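Long-range contacts in methoxy mycolic acid synthase 2 (Mycobacterium tuberculosis, PDB 1TPY), which catalyses S-adenosylmethionine-dependent conversion of double bonds in mycolic acids to cis cyclopropane rings, modifying lipids of the mycobacterial cell envelope: residues G171-Q176 / T207-E212; T78-I83 / Q104-E109; A121-F126 / A148-R153; R153-L158 / A216-T221. One frame throughout, in Å; residues are numbered along the deposited sequence.

Contact 1 (G171-Q176 / T207-E212)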
# COMPACT_ATOMS: atom_id res chain seq x y z
N GLY A 171 4.08 -4.16 -12.18
CA GLY A 171 4.86 -3.66 -13.28
C GLY A 171 4.52 -4.50 -14.49
O GLY A 171 4.20 -5.68 -14.36
N LEU A 172 4.56 -3.90 -15.67
CA LEU A 172 4.29 -4.64 -16.89
C LEU A 172 5.50 -5.51 -17.18
O LEU A 172 6.62 -5.14 -16.84
CB LEU A 172 4.08 -3.69 -18.07
CG LEU A 172 2.69 -3.13 -18.36
CD1 LEU A 172 2.21 -2.25 -17.21
CD2 LEU A 172 2.76 -2.33 -19.66
N THR A 173 5.28 -6.66 -17.80
CA THR A 173 6.39 -7.52 -18.17
C THR A 173 7.05 -6.79 -19.34
O THR A 173 6.49 -5.81 -19.85
CB THR A 173 5.90 -8.89 -18.65
OG1 THR A 173 5.02 -8.72 -19.77
CG2 THR A 173 5.15 -9.61 -17.53
N ARG A 174 8.22 -7.25 -19.76
CA ARG A 174 8.89 -6.61 -20.88
C ARG A 174 8.04 -6.75 -22.13
O ARG A 174 7.97 -5.85 -22.96
CB ARG A 174 10.27 -7.24 -21.11
CG ARG A 174 11.22 -7.12 -19.92
CD ARG A 174 12.46 -8.00 -20.09
NE ARG A 174 13.33 -7.54 -21.17
CZ ARG A 174 13.98 -6.38 -21.17
NH1 ARG A 174 14.75 -6.05 -22.20
NH2 ARG A 174 13.87 -5.56 -20.13
N GLN A 175 7.36 -7.89 -22.26
CA GLN A 175 6.53 -8.14 -23.43
C GLN A 175 5.31 -7.22 -23.44
O GLN A 175 4.92 -6.72 -24.49
CB GLN A 175 6.09 -9.61 -23.49
CG GLN A 175 5.27 -9.99 -24.74
CD GLN A 175 6.00 -9.67 -26.04
OE1 GLN A 175 5.47 -8.98 -26.91
NE2 GLN A 175 7.22 -10.18 -26.18
N GLN A 176 4.72 -7.00 -22.27
CA GLN A 176 3.55 -6.13 -22.20
C GLN A 176 3.95 -4.72 -22.62
O GLN A 176 3.20 -4.04 -23.32
CB GLN A 176 2.95 -6.14 -20.79
CG GLN A 176 2.39 -7.51 -20.39
CD GLN A 176 1.84 -7.53 -18.96
OE1 GLN A 176 2.43 -6.97 -18.04
NE2 GLN A 176 0.71 -8.20 -18.78
N THR A 207 4.69 -8.59 -11.00
CA THR A 207 4.10 -8.43 -12.31
C THR A 207 2.73 -9.04 -12.07
O THR A 207 2.53 -9.71 -11.06
CB THR A 207 4.86 -9.24 -13.38
OG1 THR A 207 4.30 -8.97 -14.67
CG2 THR A 207 4.76 -10.72 -13.13
N ILE A 208 1.77 -8.82 -12.96
CA ILE A 208 0.44 -9.38 -12.76
C ILE A 208 0.45 -10.90 -12.71
O ILE A 208 -0.16 -11.50 -11.82
CB ILE A 208 -0.56 -8.90 -13.85
CG1 ILE A 208 -0.95 -7.44 -13.61
CG2 ILE A 208 -1.81 -9.79 -13.85
CD1 ILE A 208 -1.75 -6.81 -14.75
N GLU A 209 1.13 -11.53 -13.65
CA GLU A 209 1.19 -12.99 -13.68
C GLU A 209 1.83 -13.56 -12.41
O GLU A 209 1.46 -14.65 -11.97
CB GLU A 209 1.94 -13.49 -14.92
CG GLU A 209 3.32 -12.88 -15.10
CD GLU A 209 3.99 -13.31 -16.38
OE1 GLU A 209 3.26 -13.61 -17.35
OE2 GLU A 209 5.23 -13.35 -16.44
N MET A 210 2.77 -12.83 -11.82
CA MET A 210 3.42 -13.30 -10.59
C MET A 210 2.40 -13.44 -9.46
O MET A 210 2.41 -14.44 -8.74
CB MET A 210 4.53 -12.35 -10.16
CG MET A 210 5.84 -12.50 -10.92
SD MET A 210 7.04 -11.22 -10.45
CE MET A 210 7.05 -11.47 -8.70
N VAL A 211 1.55 -12.43 -9.30
CA VAL A 211 0.51 -12.45 -8.27
C VAL A 211 -0.47 -13.60 -8.53
O VAL A 211 -0.78 -14.38 -7.62
CB VAL A 211 -0.28 -11.13 -8.23
CG1 VAL A 211 -1.43 -11.23 -7.23
CG2 VAL A 211 0.64 -9.98 -7.85
N GLU A 212 -0.95 -13.70 -9.76
CA GLU A 212 -1.90 -14.74 -10.14
C GLU A 212 -1.33 -16.14 -9.92
O GLU A 212 -1.93 -16.96 -9.23
CB GLU A 212 -2.30 -14.62 -11.62
CG GLU A 212 -2.89 -13.28 -12.00
CD GLU A 212 -3.25 -13.22 -13.48
OE1 GLU A 212 -2.40 -13.58 -14.32
OE2 GLU A 212 -4.38 -12.80 -13.79
O HOH W 1 2.16 -7.24 -15.26
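With OG1 of Thr207 anti to its own backbone N (chi1 -176°) and CG2 of Thr173 anti to its carbonyl carbon, the hydroxyl of one threonine meets the methyl of the other. Thr173 CG2 lies 3.1 Å from Thr207 OG1, the two side chains running at a slant to each other. The same methyl lies 3.9 Å from Glu209 OE2, these side chains crossing at about a right angle. The Thr173 torsion also turns its hydroxyl back into its own helix start. There OG1 accepts from Gln176 N at 3.0 Å, while Gln176 OE1 accepts from Thr173 N at 2.9 Å, the reciprocal pair of a capping box.

The clear hydrogen bonds that link the segments pass through one water. It donates to Gly171 O and to Gln176 OE1, and accepts from the Thr207 hydroxyl and from Ile208 N, the last at 2.8 Å. Thr207 holds the N-cap position of helix 208-218, but its side chain makes no capping bond, and Ile208 N is the first amide of the helix. A direct CA-H...O contact joins Thr207 CA to Gly171 O at 3.4 Å. Ile208 packs behind on Thr170, Arg225 and Asn281 of the sheet.

The worked principle is that one water can bridge two helix starts. Its four bonds satisfy groups from both segments, and the side-chain amide oxygen OE1 of Gln176 serves the capping box and the water together. With no clear direct hydrogen bond between the segments, this four-bonded water is their main polar link.

Contact 2 (T78-I83 / Q104-E109)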
# COMPACT_ATOMS: atom_id res chain seq x y z
N THR A 78 -7.27 2.91 7.04
CA THR A 78 -8.05 1.78 6.56
C THR A 78 -8.71 1.03 7.71
O THR A 78 -9.91 0.75 7.67
CB THR A 78 -7.19 0.82 5.73
OG1 THR A 78 -6.69 1.51 4.58
CG2 THR A 78 -8.02 -0.38 5.25
N MET A 79 -7.94 0.69 8.75
CA MET A 79 -8.50 -0.02 9.89
C MET A 79 -9.56 0.80 10.59
O MET A 79 -10.64 0.30 10.89
CB MET A 79 -7.41 -0.42 10.88
CG MET A 79 -6.50 -1.52 10.38
SD MET A 79 -5.33 -2.06 11.61
CE MET A 79 -4.30 -0.56 11.78
N ARG A 80 -9.26 2.06 10.87
CA ARG A 80 -10.23 2.92 11.54
C ARG A 80 -11.52 3.00 10.74
O ARG A 80 -12.61 3.01 11.31
CB ARG A 80 -9.65 4.32 11.75
CG ARG A 80 -8.48 4.36 12.74
CD ARG A 80 -8.21 5.80 13.20
NE ARG A 80 -7.83 6.68 12.10
CZ ARG A 80 -6.60 6.77 11.59
NH1 ARG A 80 -5.61 6.03 12.07
NH2 ARG A 80 -6.38 7.59 10.57
N ARG A 81 -11.40 3.05 9.41
CA ARG A 81 -12.57 3.12 8.55
C ARG A 81 -13.33 1.79 8.56
O ARG A 81 -14.56 1.75 8.48
CB ARG A 81 -12.16 3.44 7.11
CG ARG A 81 -13.30 3.44 6.09
CD ARG A 81 -14.28 4.60 6.31
NE ARG A 81 -15.24 4.71 5.21
CZ ARG A 81 -16.25 5.57 5.17
NH1 ARG A 81 -16.45 6.42 6.17
NH2 ARG A 81 -17.06 5.59 4.11
N ALA A 82 -12.59 0.69 8.67
CA ALA A 82 -13.21 -0.63 8.69
C ALA A 82 -14.07 -0.79 9.94
O ALA A 82 -15.13 -1.43 9.91
CB ALA A 82 -12.13 -1.71 8.64
N ILE A 83 -13.61 -0.22 11.05
CA ILE A 83 -14.34 -0.29 12.31
C ILE A 83 -15.67 0.43 12.22
O ILE A 83 -16.71 -0.11 12.59
CB ILE A 83 -13.54 0.37 13.45
CG1 ILE A 83 -12.25 -0.41 13.70
CG2 ILE A 83 -14.41 0.45 14.71
CD1 ILE A 83 -11.39 0.18 14.77
N GLN A 104 -1.43 3.48 17.12
CA GLN A 104 -1.77 3.19 18.51
C GLN A 104 -2.50 4.40 19.10
O GLN A 104 -3.61 4.29 19.62
CB GLN A 104 -0.50 2.90 19.31
CG GLN A 104 -0.73 2.61 20.79
CD GLN A 104 -1.59 1.39 21.01
OE1 GLN A 104 -2.68 1.48 21.58
NE2 GLN A 104 -1.12 0.24 20.55
N LYS A 105 -1.85 5.55 19.01
CA LYS A 105 -2.40 6.80 19.52
C LYS A 105 -3.81 7.04 18.96
O LYS A 105 -4.75 7.30 19.72
CB LYS A 105 -1.45 7.94 19.14
CG LYS A 105 -1.91 9.34 19.46
CD LYS A 105 -0.85 10.35 19.02
CE LYS A 105 -1.40 11.77 18.89
NZ LYS A 105 -2.00 12.27 20.15
N SER A 106 -3.97 6.94 17.64
CA SER A 106 -5.28 7.15 17.02
C SER A 106 -6.31 6.14 17.54
O SER A 106 -7.50 6.46 17.67
CB SER A 106 -5.18 7.03 15.49
OG SER A 106 -5.23 5.67 15.09
N PHE A 107 -5.86 4.93 17.82
CA PHE A 107 -6.76 3.90 18.34
C PHE A 107 -7.26 4.29 19.72
O PHE A 107 -8.44 4.16 20.03
CB PHE A 107 -6.04 2.55 18.38
CG PHE A 107 -6.09 1.78 17.08
CD1 PHE A 107 -5.22 0.72 16.85
CD2 PHE A 107 -7.03 2.11 16.10
CE1 PHE A 107 -5.28 -0.00 15.65
CE2 PHE A 107 -7.10 1.39 14.91
CZ PHE A 107 -6.22 0.34 14.68
N ASP A 108 -6.35 4.78 20.55
CA ASP A 108 -6.67 5.20 21.91
C ASP A 108 -7.71 6.32 21.92
O ASP A 108 -8.59 6.35 22.78
CB ASP A 108 -5.40 5.68 22.61
CG ASP A 108 -4.44 4.54 22.91
OD1 ASP A 108 -3.25 4.81 23.19
OD2 ASP A 108 -4.88 3.37 22.88
N GLU A 109 -7.59 7.23 20.96
CA GLU A 109 -8.50 8.36 20.85
C GLU A 109 -9.87 7.98 20.28
O GLU A 109 -10.76 8.83 20.20
CB GLU A 109 -7.88 9.46 19.99
CG GLU A 109 -6.70 10.17 20.63
CD GLU A 109 -6.11 11.25 19.73
OE1 GLU A 109 -5.46 10.90 18.73
OE2 GLU A 109 -6.31 12.46 20.03
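Apolar packing gathers around the Phe107 ring, which Met79, Arg80 and Ile83 approach from the neighbouring helix. Met79 CE comes closest, 3.6 Å from Phe107 CZ, and the two side chains cross at about a right angle. Arg80 adds the aliphatic part of its chain, with CG 3.9 Å from Phe107 CE2. Ile83 CD1 makes a looser approach to that same CE2 atom, at 4.5 Å.

A Met-aromatic contact accompanies this packing. Met79 SD stands in the ring plane at the edge of Phe107, 5.3 Å from its centroid. The methionine chain bends at its last torsion (chi3 -67°), which sets CE beside the outer ring atoms.

The polar link is slight. Arg80 NH1 gives a weak, bent hydrogen bond to Ser106 OG at 3.1 Å. Each group has another partner as well: NH1 also donates to Trp75 O, and Ser106 OG is bonded to Val103 O within its own helix. The guanidinium therefore ties the neighbouring helix to the turn ahead of its own.

Segments 78-83 and 104-108 of helices 77-86 and 97-108 run nearly parallel, their axes 11.2 Å apart and inclined by 23°, as expected of successive beta-alpha-beta crossovers in a Rossmann-type fold. Strand 89-94 connects the helices in sequence and lies beneath the pair, with Val90 touching Met79, Ile83 and Phe107; helix 45-57 packs against helix 77-86 through Thr78, Arg81 and Ala82.

Contact 3 (A121-F126 / A148-R153). With SAH (S-adenosyl-L-homocysteine), chain C.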
# COMPACT_ATOMS: atom_id res chain seq x y z
N ALA A 121 5.57 -5.33 13.46
CA ALA A 121 6.01 -6.64 13.00
C ALA A 121 5.58 -6.88 11.56
O ALA A 121 4.72 -6.18 11.03
CB ALA A 121 5.42 -7.72 13.91
N GLY A 122 6.18 -7.88 10.92
CA GLY A 122 5.81 -8.18 9.56
C GLY A 122 4.81 -9.31 9.55
O GLY A 122 4.53 -9.90 10.60
N TRP A 123 4.25 -9.61 8.39
CA TRP A 123 3.30 -10.71 8.31
C TRP A 123 4.09 -11.98 8.64
O TRP A 123 3.55 -12.91 9.23
CB TRP A 123 2.72 -10.84 6.89
CG TRP A 123 3.76 -10.90 5.81
CD1 TRP A 123 4.28 -9.84 5.13
CD2 TRP A 123 4.44 -12.06 5.34
NE1 TRP A 123 5.25 -10.28 4.26
CE2 TRP A 123 5.37 -11.63 4.36
CE3 TRP A 123 4.36 -13.43 5.64
CZ2 TRP A 123 6.21 -12.52 3.69
CZ3 TRP A 123 5.20 -14.31 4.97
CH2 TRP A 123 6.11 -13.86 4.00
N GLU A 124 5.36 -12.01 8.26
CA GLU A 124 6.16 -13.19 8.52
C GLU A 124 6.24 -13.55 10.00
O GLU A 124 6.57 -14.68 10.36
CB GLU A 124 7.57 -13.06 7.89
CG GLU A 124 8.24 -11.69 7.94
CD GLU A 124 7.84 -10.76 6.79
OE1 GLU A 124 6.74 -10.16 6.86
OE2 GLU A 124 8.62 -10.61 5.83
N GLN A 125 5.91 -12.60 10.87
CA GLN A 125 5.94 -12.83 12.31
C GLN A 125 4.53 -12.98 12.89
O GLN A 125 4.37 -13.15 14.09
CB GLN A 125 6.64 -11.67 13.01
CG GLN A 125 8.13 -11.56 12.71
CD GLN A 125 8.72 -10.24 13.18
OE1 GLN A 125 9.85 -10.20 13.66
NE2 GLN A 125 7.97 -9.16 13.02
N PHE A 126 3.53 -12.93 12.02
CA PHE A 126 2.14 -13.04 12.45
C PHE A 126 1.54 -14.40 12.07
O PHE A 126 1.65 -14.82 10.91
CB PHE A 126 1.32 -11.92 11.81
CG PHE A 126 -0.00 -11.69 12.46
CD1 PHE A 126 -0.08 -11.01 13.67
CD2 PHE A 126 -1.17 -12.15 11.86
CE1 PHE A 126 -1.32 -10.78 14.28
CE2 PHE A 126 -2.41 -11.94 12.46
CZ PHE A 126 -2.48 -11.25 13.67
N ALA A 148 5.62 -16.37 -2.31
CA ALA A 148 5.08 -17.70 -2.01
C ALA A 148 4.76 -17.86 -0.53
O ALA A 148 3.66 -18.26 -0.16
CB ALA A 148 6.06 -18.78 -2.45
N ASP A 149 5.73 -17.54 0.32
CA ASP A 149 5.52 -17.64 1.76
C ASP A 149 4.41 -16.69 2.22
O ASP A 149 3.63 -17.03 3.11
CB ASP A 149 6.81 -17.35 2.52
CG ASP A 149 7.75 -18.54 2.55
OD1 ASP A 149 7.43 -19.56 1.89
OD2 ASP A 149 8.80 -18.47 3.22
N PHE A 150 4.34 -15.50 1.62
CA PHE A 150 3.29 -14.56 2.01
C PHE A 150 1.91 -15.16 1.82
O PHE A 150 1.11 -15.18 2.75
CB PHE A 150 3.36 -13.26 1.19
CG PHE A 150 2.11 -12.42 1.32
CD1 PHE A 150 1.80 -11.78 2.52
CD2 PHE A 150 1.22 -12.31 0.26
CE1 PHE A 150 0.62 -11.06 2.67
CE2 PHE A 150 0.03 -11.59 0.39
CZ PHE A 150 -0.27 -10.96 1.60
N PHE A 151 1.62 -15.63 0.61
CA PHE A 151 0.32 -16.22 0.33
C PHE A 151 0.04 -17.45 1.18
O PHE A 151 -1.09 -17.66 1.62
CB PHE A 151 0.20 -16.56 -1.16
CG PHE A 151 0.13 -15.36 -2.05
CD1 PHE A 151 1.14 -15.08 -2.97
CD2 PHE A 151 -0.96 -14.49 -1.97
CE1 PHE A 151 1.08 -13.95 -3.78
CE2 PHE A 151 -1.03 -13.36 -2.78
CZ PHE A 151 -0.01 -13.09 -3.69
N ALA A 152 1.06 -18.26 1.42
CA ALA A 152 0.88 -19.46 2.24
C ALA A 152 0.39 -19.04 3.63
O ALA A 152 -0.53 -19.66 4.18
CB ALA A 152 2.19 -20.24 2.34
N ARG A 153 0.99 -18.00 4.18
CA ARG A 153 0.62 -17.50 5.51
C ARG A 153 -0.80 -16.93 5.52
O ARG A 153 -1.59 -17.21 6.42
CB ARG A 153 1.59 -16.41 5.97
CG ARG A 153 1.35 -15.95 7.39
CD ARG A 153 1.51 -17.11 8.36
NE ARG A 153 2.86 -17.66 8.32
CZ ARG A 153 3.92 -17.08 8.86
NH1 ARG A 153 3.80 -15.92 9.50
NH2 ARG A 153 5.11 -17.63 8.74
N SAH C . -1.65 0.30 3.66
CA SAH C . -1.35 1.70 3.97
CB SAH C . 0.18 1.97 3.98
CG SAH C . 0.98 1.63 2.72
SD SAH C . 2.74 2.02 2.87
C SAH C . -2.03 2.63 2.97
O SAH C . -2.58 2.13 1.97
OXT SAH C . -2.00 3.86 3.18
C5' SAH C . 3.49 0.37 2.95
C4' SAH C . 3.16 -0.32 4.28
O4' SAH C . 3.41 -1.74 4.27
C3' SAH C . 3.94 0.24 5.47
O3' SAH C . 3.05 0.39 6.59
C2' SAH C . 5.00 -0.80 5.72
O2' SAH C . 5.50 -0.73 7.06
C1' SAH C . 4.24 -2.05 5.40
N9 SAH C . 5.11 -3.27 5.13
C8 SAH C . 6.13 -3.47 4.25
N7 SAH C . 6.67 -4.65 4.26
C5 SAH C . 5.93 -5.31 5.25
C6 SAH C . 5.97 -6.62 5.79
N6 SAH C . 6.84 -7.54 5.38
N1 SAH C . 5.08 -6.94 6.78
C2 SAH C . 4.19 -6.01 7.21
N3 SAH C . 4.06 -4.74 6.78
C4 SAH C . 4.98 -4.46 5.78
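Trp123 meets Phe150 in an edge-to-face (T-shaped) pair that backs the adenine pocket of this Rossmann-fold methyltransferase. In the first shell, Trp123 N donates to N1 of S-adenosyl-L-homocysteine at 3.2 Å, and the adenine N6 donates to Glu124 OE1 at 3.0 Å in a nearly straight bond.

One shell out, the indole is backed by helix 147-157. Phe150 turns its edge toward the five-membered ring, with centroids 5.2 Å apart and planes at 79°. Its CA lies over the six-membered ring in a CH-pi contact, 3.7 Å from that centroid. Over the opposite face of the indole lies the Glu124 carboxylate carbon, offset toward the rim. A chi1 of 52° sets Trp123 CG between the backbone N and the carbonyl carbon, and the indole reaches Phe150 from there. Phe142 meets both aromatic rings, and Arg146 forms a salt bridge with Glu124 OE2, consistent with holding in place the carboxylate that accepts from N6.

Farther from the ligand, Arg153 reaches back along a chain bent at chi2 and chi3 to hold the backbone at the end of the 3-10 segment 123-125 and just beyond. A single nitrogen grips two carbonyls: NH1 donates to Phe126 O at 2.8 Å, and to Glu124 O at 3.2 Å, where the acceptor lies in the guanidinium plane while NH1 stands above the Glu124 carbonyl plane.

Contact 4 (R153-L158 / A216-T221)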
# COMPACT_ATOMS: atom_id res chain seq x y z
N ARG A 153 0.99 -18.00 4.18
CA ARG A 153 0.62 -17.50 5.51
C ARG A 153 -0.80 -16.93 5.52
O ARG A 153 -1.59 -17.21 6.42
CB ARG A 153 1.59 -16.41 5.97
CG ARG A 153 1.35 -15.95 7.39
CD ARG A 153 1.51 -17.11 8.36
NE ARG A 153 2.86 -17.66 8.32
CZ ARG A 153 3.92 -17.08 8.86
NH1 ARG A 153 3.80 -15.92 9.50
NH2 ARG A 153 5.11 -17.63 8.74
N ALA A 154 -1.11 -16.12 4.52
CA ALA A 154 -2.43 -15.51 4.40
C ALA A 154 -3.47 -16.61 4.30
O ALA A 154 -4.53 -16.54 4.91
CB ALA A 154 -2.50 -14.63 3.16
N HIS A 155 -3.14 -17.65 3.54
CA HIS A 155 -4.02 -18.79 3.33
C HIS A 155 -4.15 -19.57 4.63
O HIS A 155 -5.22 -20.07 4.98
CB HIS A 155 -3.44 -19.67 2.21
CG HIS A 155 -4.39 -20.71 1.69
ND1 HIS A 155 -4.67 -21.87 2.38
CD2 HIS A 155 -5.11 -20.76 0.55
CE1 HIS A 155 -5.53 -22.59 1.68
NE2 HIS A 155 -5.81 -21.94 0.57
N LYS A 156 -3.04 -19.66 5.36
CA LYS A 156 -3.01 -20.38 6.62
C LYS A 156 -3.88 -19.72 7.69
O LYS A 156 -4.65 -20.40 8.37
CB LYS A 156 -1.57 -20.48 7.13
CG LYS A 156 -1.39 -21.35 8.37
CD LYS A 156 -1.75 -22.80 8.07
CE LYS A 156 -1.36 -23.74 9.20
NZ LYS A 156 -1.62 -25.17 8.85
N ILE A 157 -3.77 -18.40 7.84
CA ILE A 157 -4.53 -17.71 8.89
C ILE A 157 -5.98 -17.38 8.58
O ILE A 157 -6.74 -17.03 9.49
CB ILE A 157 -3.80 -16.42 9.36
CG1 ILE A 157 -3.82 -15.36 8.26
CG2 ILE A 157 -2.36 -16.75 9.74
CD1 ILE A 157 -3.14 -14.06 8.67
N LEU A 158 -6.38 -17.48 7.32
CA LEU A 158 -7.76 -17.19 6.93
C LEU A 158 -8.69 -18.38 7.13
O LEU A 158 -8.26 -19.53 7.07
CB LEU A 158 -7.84 -16.77 5.46
CG LEU A 158 -7.44 -15.35 5.08
CD1 LEU A 158 -7.47 -15.22 3.56
CD2 LEU A 158 -8.39 -14.37 5.73
N ALA A 216 -2.27 -18.64 -6.91
CA ALA A 216 -3.02 -19.80 -7.37
C ALA A 216 -2.38 -21.07 -6.82
O ALA A 216 -3.08 -22.03 -6.48
CB ALA A 216 -3.05 -19.86 -8.90
N LYS A 217 -1.06 -21.07 -6.74
CA LYS A 217 -0.32 -22.22 -6.23
C LYS A 217 -0.71 -22.50 -4.79
O LYS A 217 -0.82 -23.66 -4.38
CB LYS A 217 1.19 -21.96 -6.33
CG LYS A 217 1.70 -21.93 -7.76
CD LYS A 217 3.20 -21.68 -7.83
CE LYS A 217 3.67 -21.63 -9.28
NZ LYS A 217 5.08 -21.15 -9.40
N THR A 218 -0.94 -21.43 -4.03
CA THR A 218 -1.31 -21.53 -2.63
C THR A 218 -2.76 -21.99 -2.44
O THR A 218 -3.12 -22.48 -1.37
CB THR A 218 -1.14 -20.17 -1.92
OG1 THR A 218 0.19 -19.68 -2.15
CG2 THR A 218 -1.36 -20.31 -0.42
N GLY A 219 -3.58 -21.83 -3.47
CA GLY A 219 -4.96 -22.26 -3.37
C GLY A 219 -5.99 -21.14 -3.46
O GLY A 219 -7.18 -21.39 -3.28
N PHE A 220 -5.53 -19.92 -3.72
CA PHE A 220 -6.45 -18.78 -3.84
C PHE A 220 -7.03 -18.73 -5.25
O PHE A 220 -6.37 -19.09 -6.22
CB PHE A 220 -5.75 -17.44 -3.58
CG PHE A 220 -5.33 -17.21 -2.14
CD1 PHE A 220 -4.04 -17.50 -1.73
CD2 PHE A 220 -6.22 -16.68 -1.22
CE1 PHE A 220 -3.63 -17.25 -0.41
CE2 PHE A 220 -5.84 -16.43 0.09
CZ PHE A 220 -4.54 -16.71 0.50
N THR A 221 -8.27 -18.27 -5.34
CA THR A 221 -8.94 -18.10 -6.62
C THR A 221 -9.08 -16.60 -6.84
O THR A 221 -9.60 -15.89 -5.96
CB THR A 221 -10.37 -18.71 -6.61
OG1 THR A 221 -10.28 -20.14 -6.59
CG2 THR A 221 -11.15 -18.27 -7.83
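The imidazole of His155 and the ring of Phe220 form a T-shaped (edge-to-face) pair beside the Schellman motif that ends helix 208-218. The histidine presents its edge: CD2 lies 3.9 Å above the Phe220 plane, displaced toward the rim, and the ring planes stand at 85°. Phe220 CE1 in turn lies in the plane of the imidazole, at its edge. One face of that imidazole carries the carbonyl of Thr218, with O 3.2 Å above the plane and no hydrogen bond between them. At the edge of the Phe220 ring, Leu158 CD1 approaches CE2 to 4.0 Å. Ala154 CB adds a methyl beside CZ.

A chi1 of -168° sets His155 CG anti to the backbone N, and the imidazole lies against the end of helix 208-218. There the chain turns at Gly219, whose positive phi belongs to the Schellman motif; Gly219 CA lies 4.0 Å from His155 NE2. The contact packs the C-terminal ends of two helices together, and Lys287 at the chain terminus donates to His155 O and Leu158 O. The Thr218 methyl packs on the histidine, CG2 lying 3.4 Å from His155 CB.

In the fold
Contacts 3 and 4 form a continuous region, their centres about 11 Å apart: they share Arg153 and helix 147-157, and Phe151 of contact 3 packs on Thr218 and Phe220. Helix 208-218 carries the chain on from contact 1 to contact 4, with Thr207 at its N-cap position and Gly219 just past its end. Contact 2 stands apart, its centre about 34 Å from that of contact 1, on the far side of the chain's centre. Contact 3 binds the cofactor product directly, whereas Met79 of contact 2 lies about 8 Å from it. Contact 1 lies nearer the bound cetyl-trimethyl-ammonium, about 8 Å from Gly171, which is about 12 Å from the side chain of Cys269, a probable active-site residue.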